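Local coordinates for DNA-binding protein (Silicibacter pomeroyi, PDB 3EUS) that binds DNA, probably through a helix-turn-helix domain of the Xre/Cro family, and forms a two-fold symmetric pair in the crystal, at the interface of chains A and B. Sequence-based numbering; all coordinates share one arbitrary frame. Chains: chain A/B, DNA-binding protein.

Contact 1 and contact 2 are two patches of one two-fold symmetric interface, the centres of their C-alpha atoms about 16 Å apart. In contact 1 the start of helix 56-65 of chain B meets helices 10-25 and 72-81 of chain A; in contact 2 the later part of helix 56-65 of chain A meets helix 72-80 of chain B. Residue 79 serves both, as A:Ile79 in contact 1 and B:Ile79 in contact 2. Each patch has a twin with the chains exchanged. Such pairing could set the spacing of two DNA-reading domains, although the structure alone does not prove a dimer in solution.

Contact 1: the interface of chains A and B. Residues chain A 11-12, 15, 54, 79; chain B 55-57.
A water at the edge of the imidazole ring, in its plane, links A:His12 to B:Asp55. NE2 of A:His12 is 3.2 Å from this water, with an angle of 140° at the hydrogen. The carboxylate oxygen OD2 of B:Asp55 bonds the same water at 2.5 Å, roughly at right angles to the NE2 direction. NE2 of A:His12 and OD2 of B:Asp55 themselves stay 4.2 Å apart; the acid could still favour a protonated imidazole by its field. The carboxylate of B:Asp55 reaches the water with CG set between its own backbone N and carbonyl carbon (chi1 73°).

A second water ties backbone to backbone where helix 56-65 of chain B begins. The amide N of B:Val56 donates to it at 3.1 Å, and the same water is 2.7 Å from the carbonyl O of A:Leu54. An amide in the first turn of a helix has no carbonyl of a preceding turn to bind, so it suits this bridge.

Beside the waters, the contacts are between carbons, and B:Ile57 gives up the most surface in the patch, 84 Å². Its branched chain offers several carbons at once: CG1 rests on the aliphatic CB of A:Glu11 and on CG2 of A:Ile79, whose chain crosses it at about a right angle, while the terminal CD1 meets A:Leu15. The carboxylate of A:Glu11 bends away, leaving its methylene for the packing. In A:Leu15, with CG opposite its backbone N (chi1 170°), the CD2 methyl lies over the seam where B:Val56 and B:Ile57 adjoin, the leucine crossing both chains obliquely: CD2 of A:Leu15 is 3.5 Å from CD1 of B:Ile57 and 3.7 Å from CB of B:Val56.

Contact 2: the interface of chains A and B. Residues chain A 60, 64, 69; chain B 76-77, 79-81.
Helix 56-65 of chain A, part of the helix-turn-helix domain, packs here against the C-terminal helix 72-80 of chain B, with the short 3-10 helix 69-71 of chain A alongside. Small residues suit the crossing because they let the backbones come close. The methyl of A:Ala60 sits among B:Val76, B:Ile79 and B:Ala80: its CB is 3.6 Å from CG2 of B:Ile79 and 3.7 Å from CG1 of B:Val76. CB of A:Ala60 also lies against main chain, 3.5 Å from the carbonyl O of B:Val76. The reverse holds for B:Ala80, whose CB packs 3.5 Å from the carbonyl O of A:Ala60, so each helix lays an alanine methyl against the other's backbone.

The branched residues of chain B offer their methyls selectively. In B:Val76, CG1 points opposite the backbone N (chi1 168°) and meets both CB and CA of A:Ala60. In B:Ile79 the short branch CG2 makes the contact, and CG1, set beside the backbone N, extends elsewhere.

A:Leu69 has 51 Å² of its surface hidden, more than any other residue of the patch. Its isobutyl group spans what the alanines are too short to cover: CD2 of A:Leu69 meets CG1 of B:Val76 at 4.1 Å, the two chains running at a slant, and also approaches CB of B:Ala80. The other branch, CD1 of A:Leu69, lies 4.3 Å from CA of B:Ala77 and about as near to its methyl, a loose contact with a small residue. One helical turn beyond A:Ala60, the methyls of A:Ala64 and B:Ala80 meet directly, CB to CB, at 3.6 Å.

Contact 1: the interface of chains A and B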
loop_
_atom_site.group_PDB
_atom_site.type_symbol
_atom_site.label_atom_id
_atom_site.label_comp_id
_atom_site.label_asym_id
_atom_site.label_seq_id
_atom_site.Cartn_x
_atom_site.Cartn_y
_atom_site.Cartn_z
ATOM N N GLU A 11 -3.713 11.923 -2.922
ATOM C CA GLU A 11 -3.170 10.575 -3.053
ATOM C C GLU A 11 -4.212 9.477 -2.766
ATOM O O GLU A 11 -4.281 8.470 -3.460
ATOM C CB GLU A 11 -1.951 10.408 -2.158
ATOM C CG GLU A 11 -0.797 11.254 -2.599
ATOM C CD GLU A 11 -0.745 12.652 -1.997
ATOM O OE1 GLU A 11 -1.756 13.248 -1.532
ATOM O OE2 GLU A 11 0.376 13.183 -2.043
ATOM N N HIS A 12 -5.032 9.687 -1.755
ATOM C CA HIS A 12 -6.110 8.737 -1.435
ATOM C C HIS A 12 -7.146 8.681 -2.528
ATOM O O HIS A 12 -7.624 7.600 -2.895
ATOM C CB HIS A 12 -6.854 9.180 -0.197
ATOM C CG HIS A 12 -6.030 9.094 1.022
ATOM N ND1 HIS A 12 -5.359 10.185 1.533
ATOM C CD2 HIS A 12 -5.736 8.045 1.823
ATOM C CE1 HIS A 12 -4.678 9.804 2.604
ATOM N NE2 HIS A 12 -4.888 8.512 2.797
ATOM N N LEU A 15 -5.605 6.740 -5.349
ATOM C CA LEU A 15 -5.462 5.339 -5.044
ATOM C C LEU A 15 -6.832 4.684 -5.224
ATOM O O LEU A 15 -6.973 3.631 -5.861
ATOM C CB LEU A 15 -4.981 5.154 -3.617
ATOM C CG LEU A 15 -5.015 3.732 -3.083
ATOM C CD1 LEU A 15 -4.206 2.726 -3.977
ATOM C CD2 LEU A 15 -4.488 3.701 -1.626
ATOM N N LEU A 54 -6.971 1.175 3.575
ATOM C CA LEU A 54 -6.376 -0.086 3.057
ATOM C C LEU A 54 -4.929 -0.201 3.502
ATOM O O LEU A 54 -4.145 0.700 3.280
ATOM C CB LEU A 54 -6.474 -0.109 1.519
ATOM C CG LEU A 54 -6.645 -1.440 0.816
ATOM C CD1 LEU A 54 -7.996 -2.069 1.120
ATOM C CD2 LEU A 54 -6.438 -1.323 -0.686
ATOM N N ILE A 79 1.657 7.740 -6.797
ATOM C CA ILE A 79 1.351 8.224 -5.445
ATOM C C ILE A 79 2.567 8.916 -4.859
ATOM O O ILE A 79 2.422 10.056 -4.350
ATOM C CB ILE A 79 0.830 7.123 -4.504
ATOM C CG1 ILE A 79 -0.575 6.652 -4.941
ATOM C CG2 ILE A 79 0.844 7.631 -3.046
ATOM C CD1 ILE A 79 -0.902 5.342 -4.452
ATOM N N ASP B 55 -0.173 2.372 5.618
ATOM C CA ASP B 55 -1.053 2.327 4.456
ATOM C C ASP B 55 -0.291 2.389 3.181
ATOM O O ASP B 55 0.959 2.510 3.160
ATOM C CB ASP B 55 -2.204 3.370 4.580
ATOM C CG ASP B 55 -1.758 4.796 4.375
ATOM O OD1 ASP B 55 -0.741 5.086 3.727
ATOM O OD2 ASP B 55 -2.500 5.694 4.842
ATOM N N VAL B 56 -1.006 2.343 2.055
ATOM C CA VAL B 56 -0.351 2.379 0.755
ATOM C C VAL B 56 0.391 3.637 0.405
ATOM O O VAL B 56 1.456 3.606 -0.283
ATOM C CB VAL B 56 -1.346 2.097 -0.386
ATOM C CG1 VAL B 56 -0.664 2.304 -1.714
ATOM C CG2 VAL B 56 -1.961 0.693 -0.185
ATOM N N ILE B 57 -0.147 4.761 0.862
ATOM C CA ILE B 57 0.455 6.027 0.595
ATOM C C ILE B 57 1.768 6.120 1.375
ATOM O O ILE B 57 2.794 6.496 0.804
ATOM C CB ILE B 57 -0.504 7.192 0.949
ATOM C CG1 ILE B 57 -1.611 7.342 -0.105
ATOM C CG2 ILE B 57 0.211 8.462 0.907
ATOM C CD1 ILE B 57 -2.203 6.129 -0.483
HETATM O O HOH W 1 -4.051 2.897 1.659
HETATM O O HOH W 2 -4.956 6.008 4.779
#

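Contact 2: the interface of chains A and B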
loop_
_atom_site.group_PDB
_atom_site.type_symbol
_atom_site.label_atom_id
_atom_site.label_comp_id
_atom_site.label_asym_id
_atom_site.label_seq_id
_atom_site.Cartn_x
_atom_site.Cartn_y
_atom_site.Cartn_z
ATOM N N ALA A 60 -2.118 -5.530 -1.801
ATOM C CA ALA A 60 -1.552 -6.631 -2.565
ATOM C C ALA A 60 -2.639 -7.628 -2.938
ATOM O O ALA A 60 -2.710 -8.076 -4.097
ATOM C CB ALA A 60 -0.351 -7.308 -1.739
ATOM N N ALA A 64 -3.965 -8.391 -6.784
ATOM C CA ALA A 64 -3.873 -9.747 -7.289
ATOM C C ALA A 64 -5.206 -10.330 -7.688
ATOM O O ALA A 64 -5.284 -11.044 -8.707
ATOM C CB ALA A 64 -3.209 -10.712 -6.206
ATOM N N LEU A 69 -1.399 -6.976 -10.788
ATOM C CA LEU A 69 -0.098 -6.841 -10.107
ATOM C C LEU A 69 0.872 -6.114 -11.072
ATOM O O LEU A 69 1.727 -5.364 -10.626
ATOM C CB LEU A 69 0.462 -8.180 -9.655
ATOM C CG LEU A 69 -0.268 -8.828 -8.479
ATOM C CD1 LEU A 69 0.253 -10.282 -8.336
ATOM C CD2 LEU A 69 -0.072 -7.959 -7.246
ATOM N N VAL B 76 5.228 -6.501 -3.488
ATOM C CA VAL B 76 3.765 -6.613 -3.441
ATOM C C VAL B 76 3.285 -7.947 -4.032
ATOM O O VAL B 76 2.337 -8.619 -3.492
ATOM C CB VAL B 76 3.130 -5.383 -4.142
ATOM C CG1 VAL B 76 1.629 -5.612 -4.387
ATOM C CG2 VAL B 76 3.294 -4.129 -3.305
ATOM N N ALA B 77 3.925 -8.386 -5.130
ATOM C CA ALA B 77 3.628 -9.710 -5.731
ATOM C C ALA B 77 3.921 -10.856 -4.762
ATOM O O ALA B 77 3.122 -11.775 -4.615
ATOM C CB ALA B 77 4.375 -9.921 -7.108
ATOM N N ILE B 79 3.941 -10.748 -1.469
ATOM C CA ILE B 79 2.894 -10.701 -0.476
ATOM C C ILE B 79 1.615 -11.318 -1.007
ATOM O O ILE B 79 1.033 -12.171 -0.391
ATOM C CB ILE B 79 2.634 -9.283 0.011
ATOM C CG1 ILE B 79 3.792 -8.792 0.862
ATOM C CG2 ILE B 79 1.359 -9.212 0.758
ATOM C CD1 ILE B 79 3.830 -7.347 1.029
ATOM N N ALA B 80 1.210 -10.898 -2.184
ATOM C CA ALA B 80 -0.043 -11.333 -2.750
ATOM C C ALA B 80 -0.095 -12.836 -2.984
ATOM O O ALA B 80 -1.086 -13.469 -2.765
ATOM C CB ALA B 80 -0.302 -10.606 -4.005
ATOM N N GLU B 81 1.000 -13.382 -3.459
ATOM C CA GLU B 81 1.073 -14.784 -3.848
ATOM C C GLU B 81 1.215 -15.764 -2.725
ATOM O O GLU B 81 1.341 -16.921 -2.985
ATOM C CB GLU B 81 2.264 -15.023 -4.753
ATOM C CG GLU B 81 1.962 -14.814 -6.196
ATOM C CD GLU B 81 3.185 -14.484 -7.004
ATOM O OE1 GLU B 81 4.218 -15.160 -6.846
ATOM O OE2 GLU B 81 3.117 -13.524 -7.787
#